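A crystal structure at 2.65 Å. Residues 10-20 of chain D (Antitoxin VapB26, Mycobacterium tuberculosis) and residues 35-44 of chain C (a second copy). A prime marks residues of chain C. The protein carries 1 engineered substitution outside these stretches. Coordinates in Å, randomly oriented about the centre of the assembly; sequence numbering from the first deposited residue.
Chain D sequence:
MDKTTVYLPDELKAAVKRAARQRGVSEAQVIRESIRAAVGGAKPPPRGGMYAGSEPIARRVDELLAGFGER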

# COMPACT_ATOMS: atom_id res chain seq x y z
N ASP D 10 14.09 -23.42 -0.85
CA ASP D 10 13.87 -23.17 -2.28
C ASP D 10 12.39 -23.25 -2.64
O ASP D 10 11.85 -22.37 -3.32
CB ASP D 10 14.67 -24.17 -3.12
CG ASP D 10 14.72 -23.81 -4.60
OD1 ASP D 10 13.76 -23.20 -5.13
OD2 ASP D 10 15.72 -24.15 -5.25
N GLU D 11 11.74 -24.31 -2.17
CA GLU D 11 10.33 -24.58 -2.44
C GLU D 11 9.44 -23.40 -2.05
O GLU D 11 8.47 -23.06 -2.76
CB GLU D 11 9.93 -25.87 -1.72
CG GLU D 11 8.55 -25.91 -1.12
CD GLU D 11 8.30 -27.19 -0.34
OE1 GLU D 11 9.27 -27.77 0.20
OE2 GLU D 11 7.13 -27.64 -0.28
N LEU D 12 9.79 -22.75 -0.93
CA LEU D 12 9.04 -21.59 -0.45
C LEU D 12 9.18 -20.36 -1.34
O LEU D 12 8.20 -19.70 -1.65
CB LEU D 12 9.48 -21.24 0.98
CG LEU D 12 8.40 -21.50 2.02
CD1 LEU D 12 8.29 -22.98 2.41
CD2 LEU D 12 8.57 -20.60 3.25
N LYS D 13 10.41 -20.06 -1.74
CA LYS D 13 10.69 -18.94 -2.64
C LYS D 13 10.05 -19.15 -4.00
O LYS D 13 9.63 -18.20 -4.67
CB LYS D 13 12.18 -18.75 -2.80
CG LYS D 13 12.97 -19.29 -1.63
CD LYS D 13 14.45 -18.99 -1.78
CE LYS D 13 14.64 -17.54 -2.14
NZ LYS D 13 15.91 -16.98 -1.58
N ALA D 14 10.01 -20.41 -4.41
CA ALA D 14 9.32 -20.80 -5.63
C ALA D 14 7.84 -20.49 -5.49
O ALA D 14 7.23 -19.91 -6.40
CB ALA D 14 9.53 -22.27 -5.92
N ALA D 15 7.26 -20.89 -4.35
CA ALA D 15 5.86 -20.59 -4.07
C ALA D 15 5.57 -19.09 -4.12
O ALA D 15 4.56 -18.65 -4.68
CB ALA D 15 5.46 -21.18 -2.72
N VAL D 16 6.47 -18.31 -3.52
CA VAL D 16 6.35 -16.85 -3.49
C VAL D 16 6.37 -16.27 -4.89
O VAL D 16 5.54 -15.42 -5.23
CB VAL D 16 7.48 -16.20 -2.67
CG1 VAL D 16 7.48 -14.69 -2.87
CG2 VAL D 16 7.34 -16.56 -1.20
N LYS D 17 7.32 -16.74 -5.70
CA LYS D 17 7.44 -16.29 -7.08
C LYS D 17 6.16 -16.63 -7.86
O LYS D 17 5.69 -15.82 -8.67
CB LYS D 17 8.67 -16.91 -7.75
CG LYS D 17 8.38 -18.04 -8.74
CD LYS D 17 9.61 -18.53 -9.50
CE LYS D 17 9.86 -20.03 -9.29
NZ LYS D 17 11.09 -20.53 -9.98
N ARG D 18 5.60 -17.80 -7.58
CA ARG D 18 4.39 -18.24 -8.26
C ARG D 18 3.24 -17.30 -7.94
O ARG D 18 2.60 -16.75 -8.84
CB ARG D 18 4.01 -19.67 -7.85
CG ARG D 18 4.75 -20.76 -8.60
CD ARG D 18 3.95 -22.04 -8.54
NE ARG D 18 3.56 -22.37 -7.17
CZ ARG D 18 4.37 -22.96 -6.29
NH1 ARG D 18 5.60 -23.30 -6.64
NH2 ARG D 18 3.93 -23.22 -5.06
N ALA D 19 3.02 -17.11 -6.65
CA ALA D 19 1.97 -16.23 -6.15
C ALA D 19 2.08 -14.84 -6.77
O ALA D 19 1.11 -14.33 -7.34
CB ALA D 19 2.02 -16.13 -4.65
N ALA D 20 3.26 -14.22 -6.65
CA ALA D 20 3.49 -12.88 -7.17
C ALA D 20 3.24 -12.80 -8.67
O ALA D 20 2.66 -11.84 -9.16
CB ALA D 20 4.91 -12.44 -6.85
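Chain C (35-44) IRAAVGGAKP

Residues 10-20 of chain D form an unbroken helical segment: every phi/psi pair lies in the alpha region, and the i to i+4 hydrogen bonds run from Ala14 N to Asp10 O through Ala20 N to Val16 O, each 2.9 Å long. Chain C begins in a helix that was entered earlier in the chain. Val39′ N donates to Ile35′ O at 2.9 Å, and a weak bond of the same length joins Gly40′ N to Arg36′ O. Beyond this the backbone changes character. Gly40′ (-69/147) is extended, Gly41′ adopts 97/-180, and Ala42′, Lys43′ and Pro44′ all have phi near -60° and psi between 127° and 141°, so the chain leaves the helix as an open, non-helical loop without repeating hydrogen bonds.

The two helix axes approach to 9.9 Å, and their N-to-C directions differ by 43°, a signed crossing angle of +43°. From Gly40′ to Ala42′ the loop runs back along the chain D helix, as the CA register demonstrates: Gly40′ CA lies 5.8 Å from Ala15 CA, Gly41′ CA lies 5.5 Å from Leu12 CA, and Ala42′ CA lies 5.5 Å from Glu11 CA. Over these three residues, rising numbers in chain C thus meet falling numbers in chain D. Together the stretches bury 585 Å².

Glycine suits both positions at the turn. An ideal CB on Gly40′ would lie 1.9 Å from Arg36′ O, a clash within chain C itself, while at the backbone angles of Gly41′ a CB would be jammed against the carbonyl O of the preceding residue.

Where helix meets helix, the contact is apolar. Val39′ points its CA-to-CB bond toward chain D and packs on two alanines one turn apart: its CG2 is 3.6 Å from Ala15 CB, and its CG1 is 3.5 Å from Ala19 CB. One turn earlier, Ile35′ CG2 lies 3.9 Å from Val16 CG2 and 4.0 Å from Leu12 CD2. The other methyl of Leu12 serves a different neighbour: CD1 sits over one face of the Arg36′ guanidinium, 3.6 Å from Arg36′ CZ, so that the flat group covers a hydrocarbon surface.

Polar contacts hold the loop through its backbone. Arg18, with chi1 in the m well, donates from NH2 to Gly41′ O at 3.1 Å with an N-H...O angle of 154°; the acceptor lies at the edge of the guanidinium, near its plane, where the N-H groups point. Lys43′ CA lies over one face of the same group, and Lys43′ CB is 3.9 Å from Arg18 CZ. From the earlier part of the chain D helix, Glu11 OE2 accepts a bond from Ala42′ N at a modelled separation of 2.4 Å. This is very short, and the angle is 138°, so at 2.65 Å resolution the exact length deserves caution. These two bonds engage the carbonyl of Gly41′ and the amide of Ala42′, the two sides of one peptide link; both are made by chain D side chains to chain C backbone atoms, so neither bond uses a side chain of chain C.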

# COMPACT_ATOMS: atom_id res chain seq x y z
N ILE C 35 4.35 -17.20 5.62
CA ILE C 35 4.46 -17.30 4.16
C ILE C 35 3.86 -18.61 3.65
O ILE C 35 3.04 -18.60 2.71
CB ILE C 35 5.92 -17.20 3.70
CG1 ILE C 35 6.42 -15.76 3.81
CG2 ILE C 35 6.07 -17.68 2.27
CD1 ILE C 35 7.92 -15.63 3.71
N ARG C 36 4.25 -19.72 4.26
CA ARG C 36 3.75 -21.02 3.83
C ARG C 36 2.24 -21.11 4.02
O ARG C 36 1.54 -21.77 3.25
CB ARG C 36 4.46 -22.15 4.56
CG ARG C 36 3.85 -23.52 4.33
CD ARG C 36 4.90 -24.59 4.49
NE ARG C 36 6.02 -24.12 5.29
CZ ARG C 36 7.20 -24.72 5.37
NH1 ARG C 36 7.42 -25.83 4.68
NH2 ARG C 36 8.15 -24.21 6.13
N ALA C 37 1.73 -20.43 5.05
CA ALA C 37 0.30 -20.40 5.26
C ALA C 37 -0.40 -19.67 4.11
O ALA C 37 -1.47 -20.11 3.67
CB ALA C 37 -0.03 -19.75 6.58
N ALA C 38 0.20 -18.61 3.60
CA ALA C 38 -0.44 -17.90 2.50
C ALA C 38 -0.28 -18.57 1.13
O ALA C 38 -1.25 -18.98 0.51
CB ALA C 38 0.08 -16.45 2.41
N VAL C 39 0.97 -18.67 0.66
CA VAL C 39 1.24 -19.22 -0.69
C VAL C 39 1.69 -20.70 -0.73
O VAL C 39 1.80 -21.29 -1.81
CB VAL C 39 2.35 -18.41 -1.39
CG1 VAL C 39 2.06 -16.92 -1.29
CG2 VAL C 39 3.70 -18.73 -0.77
N GLY C 40 1.88 -21.30 0.44
CA GLY C 40 2.97 -22.24 0.67
C GLY C 40 3.19 -23.64 0.12
O GLY C 40 2.27 -24.43 -0.09
N GLY C 41 4.47 -23.93 -0.05
CA GLY C 41 4.95 -25.28 -0.29
C GLY C 41 5.17 -25.63 -1.75
O GLY C 41 4.97 -24.80 -2.63
N ALA C 42 5.61 -26.86 -1.98
CA ALA C 42 5.72 -27.41 -3.33
C ALA C 42 4.35 -27.32 -3.98
O ALA C 42 3.34 -27.53 -3.31
CB ALA C 42 6.22 -28.84 -3.30
N LYS C 43 4.33 -26.99 -5.26
CA LYS C 43 3.08 -26.86 -5.99
C LYS C 43 2.27 -28.14 -5.89
O LYS C 43 2.78 -29.23 -6.18
CB LYS C 43 3.33 -26.53 -7.46
CG LYS C 43 2.09 -26.09 -8.21
CD LYS C 43 2.42 -25.69 -9.63
CE LYS C 43 2.78 -26.90 -10.48
NZ LYS C 43 1.64 -27.85 -10.57
N PRO C 44 1.01 -28.02 -5.46
CA PRO C 44 0.14 -29.19 -5.46
C PRO C 44 -0.07 -29.66 -6.89
O PRO C 44 -0.25 -28.83 -7.78
CB PRO C 44 -1.16 -28.68 -4.83
CG PRO C 44 -0.84 -27.32 -4.27
CD PRO C 44 0.29 -26.79 -5.08